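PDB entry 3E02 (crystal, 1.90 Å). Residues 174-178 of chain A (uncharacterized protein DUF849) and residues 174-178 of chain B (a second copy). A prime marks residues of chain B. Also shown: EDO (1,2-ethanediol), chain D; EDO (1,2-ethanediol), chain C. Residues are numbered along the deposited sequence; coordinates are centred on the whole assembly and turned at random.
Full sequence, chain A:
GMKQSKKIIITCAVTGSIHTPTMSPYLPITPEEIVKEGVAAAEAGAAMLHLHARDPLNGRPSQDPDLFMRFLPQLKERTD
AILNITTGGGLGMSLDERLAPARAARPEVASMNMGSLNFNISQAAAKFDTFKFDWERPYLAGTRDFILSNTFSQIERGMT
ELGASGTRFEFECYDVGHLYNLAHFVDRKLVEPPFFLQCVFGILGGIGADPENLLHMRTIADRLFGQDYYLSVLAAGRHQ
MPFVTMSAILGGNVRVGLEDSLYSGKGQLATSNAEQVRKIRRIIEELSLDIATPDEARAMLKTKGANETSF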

# COMPACT_ATOMS: atom_id res chain seq x y z
N TYR A 174 6.80 -0.97 -17.46
CA TYR A 174 7.97 -1.33 -16.64
C TYR A 174 8.08 -0.55 -15.34
O TYR A 174 9.00 -0.80 -14.56
CB TYR A 174 9.27 -1.09 -17.43
CG TYR A 174 9.42 -1.91 -18.66
CD1 TYR A 174 8.76 -1.55 -19.84
CD2 TYR A 174 10.24 -3.04 -18.69
CE1 TYR A 174 8.87 -2.30 -21.00
CE2 TYR A 174 10.38 -3.80 -19.87
CZ TYR A 174 9.69 -3.41 -21.02
OH TYR A 174 9.80 -4.11 -22.19
N ASP A 175 7.22 0.44 -15.13
CA ASP A 175 7.26 1.24 -13.91
C ASP A 175 5.93 1.97 -13.77
O ASP A 175 5.14 2.03 -14.71
CB ASP A 175 8.45 2.22 -13.96
CG ASP A 175 9.04 2.50 -12.59
OD1 ASP A 175 8.39 2.27 -11.54
OD2 ASP A 175 10.16 3.03 -12.56
N VAL A 176 5.71 2.57 -12.60
CA VAL A 176 4.44 3.24 -12.30
C VAL A 176 4.16 4.40 -13.28
O VAL A 176 3.02 4.57 -13.71
CB VAL A 176 4.38 3.74 -10.84
CG1 VAL A 176 3.02 4.41 -10.54
CG2 VAL A 176 4.67 2.57 -9.86
N GLY A 177 5.21 5.14 -13.66
CA GLY A 177 5.08 6.25 -14.61
C GLY A 177 4.50 5.83 -15.96
O GLY A 177 3.82 6.62 -16.62
N HIS A 178 4.75 4.58 -16.36
CA HIS A 178 4.21 4.04 -17.61
C HIS A 178 2.68 3.98 -17.61
O HIS A 178 2.06 4.12 -18.66
CB HIS A 178 4.81 2.67 -17.92
CG HIS A 178 6.27 2.72 -18.22
ND1 HIS A 178 6.89 1.77 -19.00
CD2 HIS A 178 7.23 3.64 -17.93
CE1 HIS A 178 8.18 2.05 -19.10
NE2 HIS A 178 8.41 3.19 -18.47
N TYR B 174 12.37 10.02 -9.92
CA TYR B 174 11.10 10.34 -10.59
C TYR B 174 10.14 9.15 -10.69
O TYR B 174 9.04 9.31 -11.19
CB TYR B 174 11.35 10.82 -12.03
CG TYR B 174 12.14 12.09 -12.13
CD1 TYR B 174 13.53 12.07 -11.99
CD2 TYR B 174 11.52 13.31 -12.39
CE1 TYR B 174 14.28 13.23 -12.08
CE2 TYR B 174 12.28 14.50 -12.49
CZ TYR B 174 13.66 14.44 -12.34
OH TYR B 174 14.45 15.56 -12.44
N ASP B 175 10.58 7.97 -10.30
CA ASP B 175 9.73 6.79 -10.35
C ASP B 175 10.33 5.70 -9.46
O ASP B 175 11.47 5.82 -9.02
CB ASP B 175 9.59 6.30 -11.81
CG ASP B 175 8.24 5.66 -12.10
OD1 ASP B 175 7.51 5.24 -11.17
OD2 ASP B 175 7.94 5.51 -13.29
N VAL B 176 9.56 4.64 -9.21
CA VAL B 176 9.99 3.57 -8.31
C VAL B 176 11.29 2.89 -8.79
O VAL B 176 12.16 2.59 -7.97
CB VAL B 176 8.88 2.52 -8.10
CG1 VAL B 176 9.33 1.43 -7.11
CG2 VAL B 176 7.57 3.21 -7.62
N GLY B 177 11.43 2.72 -10.10
CA GLY B 177 12.63 2.11 -10.69
C GLY B 177 13.92 2.87 -10.35
O GLY B 177 14.98 2.26 -10.24
N HIS B 178 13.81 4.18 -10.14
CA HIS B 178 14.96 5.01 -9.76
C HIS B 178 15.53 4.62 -8.40
O HIS B 178 16.73 4.76 -8.18
CB HIS B 178 14.60 6.49 -9.80
CG HIS B 178 14.30 7.00 -11.18
ND1 HIS B 178 14.48 8.32 -11.52
CD2 HIS B 178 13.95 6.36 -12.32
CE1 HIS B 178 14.15 8.49 -12.79
NE2 HIS B 178 13.84 7.32 -13.30
C1 EDO D . 11.78 -9.39 -21.14
O1 EDO D . 11.90 -10.18 -19.95
C2 EDO D . 11.20 -8.02 -20.79
O2 EDO D . 11.38 -7.11 -21.87
C1 EDO C . 11.23 20.26 -11.73
O1 EDO C . 9.91 20.48 -11.21
C2 EDO C . 11.54 18.76 -11.70
O2 EDO C . 12.68 18.48 -12.51

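This is a small two-fold contact in which each chain's Asp175 carboxylate reaches across to a backbone amide in the partner's helix, with a valine pair packed alongside. The shorter hydrogen bond runs from Gly177′ N to Asp175 OD2 at 2.8 Å, and the symmetry repeats it from Gly177 N to Asp175′ OD2, also 2.8 Å. The same amide makes a weak second hydrogen bond, Gly177′ N to Asp175 OD1 at 3.4 Å, so the carboxylate meets it with both oxygens, unequally.

Asp175 also works within its own chain: Val176 N donates to Asp175 OD1 at 2.9 Å, which ties the side chain back to the following residue. Its chi1 of -148° lies between wells. The backbone turns here as well, with His178 N bonded to Asp175 O at 3.1 Å.

The price of the arrangement is crowding of like charges. Asp175 OD1 and Asp175′ OD1 sit 3.1 Å apart, two acceptors with no hydrogen bond between them. The amides that each carboxylate engages, one from its own chain and one from the partner, offer positive polarity that can offset this repulsion.

Position 177 shows why a glycine fits. An ideal CB on Gly177 would point toward the other stretch and lie 2.6 Å from Asp175′ OD2, a clash; the bare backbone lets the carboxylate come close to the amide.

Val176 supplies the apolar part, with Val176 CG2 3.7 Å from Val176′ CG2, while its CB lies 3.5 Å from Asp175′ OD1. Tyr174 stays out of reach of the other stretch; its OH makes a weak hydrogen bond to O2 of the chain D ethanediol at 3.4 Å. In all, 217 Å² is buried, and the rule to read is a short acidic side chain paired with an unobstructed amide, used twice.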